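Local coordinates for HIAXHD3 (Humicola insolens, PDB 3ZXK), which probably removes arabinofuranosyl side chains from xylan as a family 43 arabinofuranosidase, a scaffold used for engineering in endo-xylanase activity, at residues Asn202-Leu206 against Gly222-Tyr228; Ile376-Ser382 against Arg460-Thr466; Ala407-Gly411 against Thr478-Ser482. All coordinates share one frame; numbering follows the deposited sequence.

Interaction 1: Asn202-Leu206 against Gly222-Tyr228; sequences NYYIL and GSPFGPY
Pro224 lies over one face of the Tyr203 ring in a CH-pi contact, CD 4.0 Å from the centroid and 25° off the normal, while the two side chains run the same way. In a second CH-pi contact Ile205 CD1 stands over the Tyr228 ring, 3.6 Å from its centroid, the side chains crossing nearly at right angles. Ile205 CG1 is beside the backbone N (chi1 -61°) and the chain extends beyond it, which brings CD1 over that ring. Tyr203 CB adds an apolar touch, 4.3 Å from Tyr228 CE2. Both segments belong to one blade of the five-bladed beta-propeller known for family 43: 202-206 is part of strand 202-209, and the other segment runs through the loop after strand 213-219 up to Tyr228, where strand 228-232 starts. Polar contacts shape that loop. Ser223 to Gly226 form a type I turn, and Ser223 OG accepts from Phe225 N in an ST turn. Tyr228 OH donates to Pro224 O at 2.7 Å, from 38° above the carbonyl plane, which ties the tyrosine under Ile205 to the proline on Tyr203. Gly222 O lies at the edge of the Tyr203 ring, 3.2 Å from CE1, and the hydroxyl of that ring bonds to Asp149.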
# COMPACT_ATOMS: atom_id res chain seq x y z
N ASN A 202 30.31 -6.38 7.11
CA ASN A 202 29.66 -7.67 6.97
C ASN A 202 28.37 -7.62 6.15
O ASN A 202 27.73 -6.59 6.08
CB ASN A 202 29.33 -8.22 8.36
CG ASN A 202 30.56 -8.64 9.14
OD1 ASN A 202 31.40 -9.38 8.64
ND2 ASN A 202 30.65 -8.19 10.38
N TYR A 203 27.98 -8.75 5.57
CA TYR A 203 26.74 -8.84 4.80
C TYR A 203 25.67 -9.56 5.59
O TYR A 203 25.90 -10.64 6.14
CB TYR A 203 26.96 -9.55 3.46
CG TYR A 203 27.92 -8.79 2.58
CD1 TYR A 203 29.30 -8.99 2.68
CD2 TYR A 203 27.45 -7.82 1.66
CE1 TYR A 203 30.20 -8.27 1.91
CE2 TYR A 203 28.35 -7.09 0.88
CZ TYR A 203 29.72 -7.33 0.99
OH TYR A 203 30.66 -6.62 0.25
N TYR A 204 24.51 -8.93 5.65
CA TYR A 204 23.35 -9.47 6.34
C TYR A 204 22.18 -9.57 5.37
O TYR A 204 21.96 -8.69 4.51
CB TYR A 204 22.96 -8.59 7.53
CG TYR A 204 24.01 -8.50 8.62
CD1 TYR A 204 25.08 -7.64 8.51
CD2 TYR A 204 23.93 -9.31 9.78
CE1 TYR A 204 26.04 -7.55 9.49
CE2 TYR A 204 24.88 -9.21 10.79
CZ TYR A 204 25.97 -8.35 10.61
OH TYR A 204 26.94 -8.20 11.57
N ILE A 205 21.37 -10.59 5.57
CA ILE A 205 20.10 -10.70 4.85
C ILE A 205 19.03 -11.00 5.89
O ILE A 205 19.20 -11.91 6.70
CB ILE A 205 20.11 -11.81 3.76
CG1 ILE A 205 21.18 -11.52 2.70
CG2 ILE A 205 18.74 -11.92 3.12
CD1 ILE A 205 21.48 -12.68 1.77
N LEU A 206 17.96 -10.23 5.90
CA LEU A 206 16.81 -10.53 6.73
C LEU A 206 15.81 -11.31 5.92
O LEU A 206 15.50 -10.93 4.78
CB LEU A 206 16.15 -9.24 7.23
CG LEU A 206 16.38 -8.93 8.70
CD1 LEU A 206 17.85 -8.62 8.95
CD2 LEU A 206 15.46 -7.77 9.11
N GLY A 222 32.31 -13.41 4.55
CA GLY A 222 32.47 -11.98 4.31
C GLY A 222 32.24 -11.60 2.86
O GLY A 222 32.42 -10.44 2.50
N SER A 223 31.86 -12.57 2.01
CA SER A 223 31.40 -12.31 0.63
C SER A 223 29.89 -12.08 0.58
O SER A 223 29.15 -12.74 1.31
CB SER A 223 31.67 -13.53 -0.26
OG SER A 223 31.10 -13.38 -1.55
N PRO A 224 29.42 -11.21 -0.33
CA PRO A 224 27.98 -11.07 -0.52
C PRO A 224 27.30 -12.36 -0.96
O PRO A 224 26.12 -12.53 -0.73
CB PRO A 224 27.86 -10.00 -1.63
CG PRO A 224 29.21 -9.92 -2.26
CD PRO A 224 30.19 -10.28 -1.17
N PHE A 225 28.06 -13.27 -1.57
CA PHE A 225 27.52 -14.53 -2.03
C PHE A 225 27.47 -15.58 -0.91
O PHE A 225 26.96 -16.68 -1.12
CB PHE A 225 28.32 -15.04 -3.23
CG PHE A 225 28.27 -14.12 -4.42
CD1 PHE A 225 27.06 -13.87 -5.06
CD2 PHE A 225 29.41 -13.46 -4.87
CE1 PHE A 225 26.99 -13.00 -6.14
CE2 PHE A 225 29.35 -12.61 -5.96
CZ PHE A 225 28.14 -12.37 -6.59
N GLY A 226 27.98 -15.23 0.27
CA GLY A 226 27.87 -16.13 1.42
C GLY A 226 28.81 -17.32 1.32
O GLY A 226 29.94 -17.18 0.87
N PRO A 227 28.35 -18.52 1.73
CA PRO A 227 27.04 -18.87 2.28
C PRO A 227 26.70 -18.13 3.57
O PRO A 227 27.58 -17.49 4.18
CB PRO A 227 27.14 -20.38 2.56
CG PRO A 227 28.60 -20.68 2.56
CD PRO A 227 29.25 -19.69 1.66
N TYR A 228 25.44 -18.21 3.97
CA TYR A 228 24.97 -17.48 5.13
C TYR A 228 24.56 -18.42 6.23
O TYR A 228 24.02 -19.50 5.96
CB TYR A 228 23.76 -16.64 4.76
CG TYR A 228 24.11 -15.42 3.93
CD1 TYR A 228 24.39 -15.51 2.56
CD2 TYR A 228 24.15 -14.16 4.52
CE1 TYR A 228 24.70 -14.37 1.81
CE2 TYR A 228 24.46 -13.01 3.78
CZ TYR A 228 24.75 -13.12 2.44
OH TYR A 228 25.04 -11.99 1.70

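Interaction 2: Ile376-Ser382 against Arg460-Thr466; sequences IAGPKAS and RIDADIT
Lys380 and Asp464 run side by side, pointing the same way from an antiparallel non-hydrogen-bonded pair. Lys380 CB starts 3.8 Å from Ala463 O; CG passes 3.5 Å from Asp464 OD1; CD and CE keep along the same carboxylate; NZ ends 4.4 Å from Asp464 OD2, too far for a salt bridge. Fully extended beyond CG, the lysine thus offers the aspartate mainly methylenes. Asp464 OD1 is already taken by Thr466 N, closing an Asx turn, and by Thr466 OG1 on its syn lone pair. Further along, Arg460 grips Asp462 side-on in a salt bridge, NE to OD1 and NH2 to OD2, and Ser382 OG donates to OD1 at 2.7 Å from the opposite face of the carboxylate to NE. With an alanine at Asp462, the Ser382 hydroxyl would probably lose this acceptor and Arg460 its carboxylate mate, leaving the guanidinium less firmly held beside Tyr480 and Tyr489. Ala381 and Ala463 exchange backbone bonds, and Ile465 N gives one to Pro379 O. Ile376 CG2 meets Ile465 CD1 at 3.8 Å, and its CD1 approaches Ala463 CB. In the concanavalin A-like beta-sandwich, strand 380-388 lies between 523-533 and 457-464, with Phe510 of the facing sheet against Ile376 and Ala463.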
# COMPACT_ATOMS: atom_id res chain seq x y z
N ILE A 376 -7.77 3.01 4.38
CA ILE A 376 -8.52 3.39 5.58
C ILE A 376 -7.51 3.46 6.75
O ILE A 376 -6.75 2.51 6.97
CB ILE A 376 -9.63 2.34 5.88
CG1 ILE A 376 -10.66 2.24 4.71
CG2 ILE A 376 -10.34 2.69 7.19
CD1 ILE A 376 -11.60 1.06 4.81
N ALA A 377 -7.54 4.55 7.52
CA ALA A 377 -6.71 4.61 8.72
C ALA A 377 -7.47 4.02 9.90
O ALA A 377 -8.66 4.21 10.04
CB ALA A 377 -6.28 6.05 9.03
N GLY A 378 -6.76 3.29 10.75
CA GLY A 378 -7.40 2.56 11.82
C GLY A 378 -7.21 3.20 13.18
O GLY A 378 -6.41 4.10 13.34
N PRO A 379 -7.93 2.67 14.17
CA PRO A 379 -8.77 1.47 14.02
C PRO A 379 -10.16 1.69 13.41
O PRO A 379 -10.77 0.72 12.96
CB PRO A 379 -8.90 0.95 15.47
CG PRO A 379 -8.78 2.20 16.30
CD PRO A 379 -7.75 3.06 15.59
N LYS A 380 -10.66 2.94 13.43
CA LYS A 380 -11.98 3.26 12.87
C LYS A 380 -11.95 4.61 12.19
O LYS A 380 -11.40 5.56 12.74
CB LYS A 380 -13.07 3.30 13.96
CG LYS A 380 -13.09 2.09 14.88
CD LYS A 380 -14.28 2.18 15.83
CE LYS A 380 -14.33 0.99 16.77
NZ LYS A 380 -15.46 1.09 17.76
N ALA A 381 -12.55 4.70 11.02
CA ALA A 381 -12.58 5.96 10.26
C ALA A 381 -13.82 6.07 9.41
O ALA A 381 -14.37 5.06 8.95
CB ALA A 381 -11.34 6.10 9.37
N SER A 382 -14.21 7.32 9.19
CA SER A 382 -15.33 7.62 8.34
C SER A 382 -14.78 8.23 7.07
O SER A 382 -13.93 9.10 7.14
CB SER A 382 -16.24 8.63 9.05
OG SER A 382 -17.39 8.86 8.29
N ARG A 460 -21.29 8.64 2.79
CA ARG A 460 -20.45 8.38 3.94
C ARG A 460 -20.33 6.91 4.29
O ARG A 460 -21.33 6.20 4.38
CB ARG A 460 -21.02 9.16 5.14
CG ARG A 460 -20.37 8.90 6.51
CD ARG A 460 -20.87 9.89 7.57
NE ARG A 460 -20.95 9.19 8.85
CZ ARG A 460 -21.73 9.57 9.86
NH1 ARG A 460 -22.44 10.68 9.77
NH2 ARG A 460 -21.76 8.85 10.97
N ILE A 461 -19.10 6.47 4.53
CA ILE A 461 -18.81 5.08 4.90
C ILE A 461 -18.13 5.09 6.27
O ILE A 461 -17.04 5.65 6.43
CB ILE A 461 -17.86 4.39 3.88
CG1 ILE A 461 -18.43 4.35 2.45
CG2 ILE A 461 -17.51 2.97 4.31
CD1 ILE A 461 -17.44 3.86 1.41
N ASP A 462 -18.75 4.46 7.26
CA ASP A 462 -18.12 4.40 8.61
C ASP A 462 -17.58 2.98 8.76
O ASP A 462 -18.34 2.04 8.96
CB ASP A 462 -19.13 4.67 9.75
CG ASP A 462 -19.51 6.14 9.89
OD1 ASP A 462 -19.19 6.93 8.97
OD2 ASP A 462 -20.16 6.49 10.92
N ALA A 463 -16.26 2.85 8.66
CA ALA A 463 -15.61 1.54 8.68
C ALA A 463 -14.90 1.23 9.98
O ALA A 463 -14.16 2.03 10.52
CB ALA A 463 -14.59 1.46 7.56
N ASP A 464 -15.09 0.02 10.47
CA ASP A 464 -14.34 -0.43 11.63
C ASP A 464 -13.32 -1.45 11.15
O ASP A 464 -13.70 -2.52 10.63
CB ASP A 464 -15.31 -1.07 12.64
CG ASP A 464 -14.61 -1.54 13.92
OD1 ASP A 464 -13.41 -1.27 14.05
OD2 ASP A 464 -15.24 -2.17 14.79
N ILE A 465 -12.04 -1.11 11.26
CA ILE A 465 -10.96 -2.03 10.89
C ILE A 465 -10.19 -2.51 12.11
O ILE A 465 -9.04 -2.95 11.99
CB ILE A 465 -10.02 -1.50 9.76
CG1 ILE A 465 -9.41 -0.12 10.09
CG2 ILE A 465 -10.81 -1.45 8.45
CD1 ILE A 465 -8.19 0.25 9.24
N THR A 466 -10.79 -2.42 13.29
CA THR A 466 -10.13 -2.95 14.49
C THR A 466 -9.69 -4.40 14.21
O THR A 466 -10.50 -5.19 13.74
CB THR A 466 -11.09 -2.94 15.69
OG1 THR A 466 -11.56 -1.60 15.91
CG2 THR A 466 -10.39 -3.43 16.97

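Interaction 3: Ala407-Gly411 against Thr478-Ser482; sequences AAYIG and TFYYS
Ala408 CB and Ile410 CG2 meet the Phe479 ring at its two ends, the alanine 3.7 Å from CZ at the far end and the isoleucine 3.8 Å from CD2 at the near one. The Phe479 and Ile410 side chains run antiparallel alongside one another. Ile410 CG1 is turned anti to the backbone N (chi1 -173°), and the chain continues extended, which carries CD1 beyond Phe479 to the next residues: it comes 4.1 Å from Tyr481 CB and lies at the edge of the Tyr481 ring. Backbone atoms also take part. Tyr409 CA and Ala408 O both rest against the outer part of the Phe479 ring, and Ile410 CD1 comes within 3.5 Å of Tyr480 O. The two strands belong to opposing sheets of the beta-sandwich, 406-415 in one and 476-482 in the other; the short segments approach to 7.4 Å with their directions only 13° apart. Ile461 and Met423 also pack on Phe479, and Phe496 on Ala408. Contacts of this kind carry little directional preference, so what joins the sheets here is the fit of hydrocarbon shapes and the exclusion of water, while the backbone hydrogen bonding of each strand runs within its own sheet.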
# COMPACT_ATOMS: atom_id res chain seq x y z
N ALA A 407 -17.33 -6.84 -0.83
CA ALA A 407 -17.53 -5.39 -0.88
C ALA A 407 -18.99 -4.96 -0.72
O ALA A 407 -19.91 -5.74 -0.88
CB ALA A 407 -16.96 -4.87 -2.19
N ALA A 408 -19.21 -3.68 -0.46
CA ALA A 408 -20.55 -3.09 -0.37
C ALA A 408 -20.39 -1.64 -0.70
O ALA A 408 -19.28 -1.08 -0.56
CB ALA A 408 -21.15 -3.24 1.04
N TYR A 409 -21.48 -1.00 -1.11
CA TYR A 409 -21.44 0.41 -1.43
C TYR A 409 -22.76 1.12 -1.17
O TYR A 409 -23.80 0.47 -1.05
CB TYR A 409 -20.99 0.64 -2.86
CG TYR A 409 -21.88 0.25 -4.03
CD1 TYR A 409 -23.06 0.98 -4.34
CD2 TYR A 409 -21.52 -0.79 -4.89
CE1 TYR A 409 -23.83 0.68 -5.45
CE2 TYR A 409 -22.28 -1.11 -6.01
CZ TYR A 409 -23.45 -0.38 -6.27
OH TYR A 409 -24.20 -0.62 -7.38
N ILE A 410 -22.68 2.45 -1.05
CA ILE A 410 -23.86 3.29 -1.08
C ILE A 410 -23.66 4.20 -2.30
O ILE A 410 -22.54 4.69 -2.56
CB ILE A 410 -24.06 4.10 0.22
CG1 ILE A 410 -25.42 4.82 0.17
CG2 ILE A 410 -22.88 5.05 0.47
CD1 ILE A 410 -25.84 5.41 1.50
N GLY A 411 -24.70 4.38 -3.10
CA GLY A 411 -24.51 5.13 -4.33
C GLY A 411 -25.80 5.52 -4.97
O GLY A 411 -26.87 5.48 -4.35
N THR A 478 -20.97 0.67 8.29
CA THR A 478 -22.30 1.26 8.00
C THR A 478 -22.21 2.39 6.98
O THR A 478 -21.15 2.99 6.79
CB THR A 478 -23.01 1.72 9.28
OG1 THR A 478 -22.16 2.58 10.05
CG2 THR A 478 -23.40 0.48 10.14
N PHE A 479 -23.32 2.64 6.28
CA PHE A 479 -23.36 3.58 5.17
C PHE A 479 -24.43 4.65 5.41
O PHE A 479 -25.51 4.35 5.94
CB PHE A 479 -23.66 2.84 3.86
CG PHE A 479 -22.58 1.84 3.46
CD1 PHE A 479 -22.58 0.53 3.93
CD2 PHE A 479 -21.56 2.23 2.59
CE1 PHE A 479 -21.58 -0.37 3.57
CE2 PHE A 479 -20.57 1.33 2.21
CZ PHE A 479 -20.56 0.04 2.71
N TYR A 480 -24.14 5.89 4.99
CA TYR A 480 -25.03 7.03 5.20
C TYR A 480 -25.01 7.94 3.99
O TYR A 480 -24.05 7.94 3.23
CB TYR A 480 -24.56 7.86 6.41
CG TYR A 480 -24.34 7.05 7.66
CD1 TYR A 480 -23.19 6.26 7.79
CD2 TYR A 480 -25.28 7.04 8.72
CE1 TYR A 480 -22.96 5.51 8.90
CE2 TYR A 480 -25.06 6.27 9.85
CZ TYR A 480 -23.89 5.49 9.91
OH TYR A 480 -23.59 4.68 10.98
N TYR A 481 -26.10 8.70 3.81
CA TYR A 481 -26.11 9.74 2.80
C TYR A 481 -26.61 11.04 3.40
O TYR A 481 -27.30 11.02 4.41
CB TYR A 481 -26.98 9.34 1.60
CG TYR A 481 -28.46 9.25 1.93
CD1 TYR A 481 -29.31 10.37 1.83
CD2 TYR A 481 -29.03 8.04 2.36
CE1 TYR A 481 -30.66 10.28 2.16
CE2 TYR A 481 -30.38 7.95 2.65
CZ TYR A 481 -31.19 9.08 2.57
OH TYR A 481 -32.55 8.99 2.87
N SER A 482 -26.22 12.13 2.75
CA SER A 482 -26.76 13.46 3.01
C SER A 482 -27.16 14.14 1.71
O SER A 482 -26.38 14.19 0.76
CB SER A 482 -25.78 14.36 3.76
OG SER A 482 -26.32 15.66 3.91

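Interactions 2 and 3 are continuous, their centres about 13 Å apart. Strands 457-464 and 476-482 are neighbours in one sheet: Asp462 N lies 2.9 Å from Thr478 O and Arg460 N 2.9 Å from Tyr480 O, both probable hydrogen bonds, while Ile461 CG1 packs 3.7 Å from Phe479 CE2. Interaction 2 pairs strand 380-388 with the other edge of 457-464, and interaction 3 joins the sheet to the opposing one. Interaction 1 stands apart in the propeller, its centre about 43 Å from that of interaction 2 and 52 Å from that of interaction 3. The glycan pocket draws on both domains: Glu192 begins strand 192-199, beside the strand of interaction 1, and Phe469 lies in the loop joining strands 457-464 and 476-482.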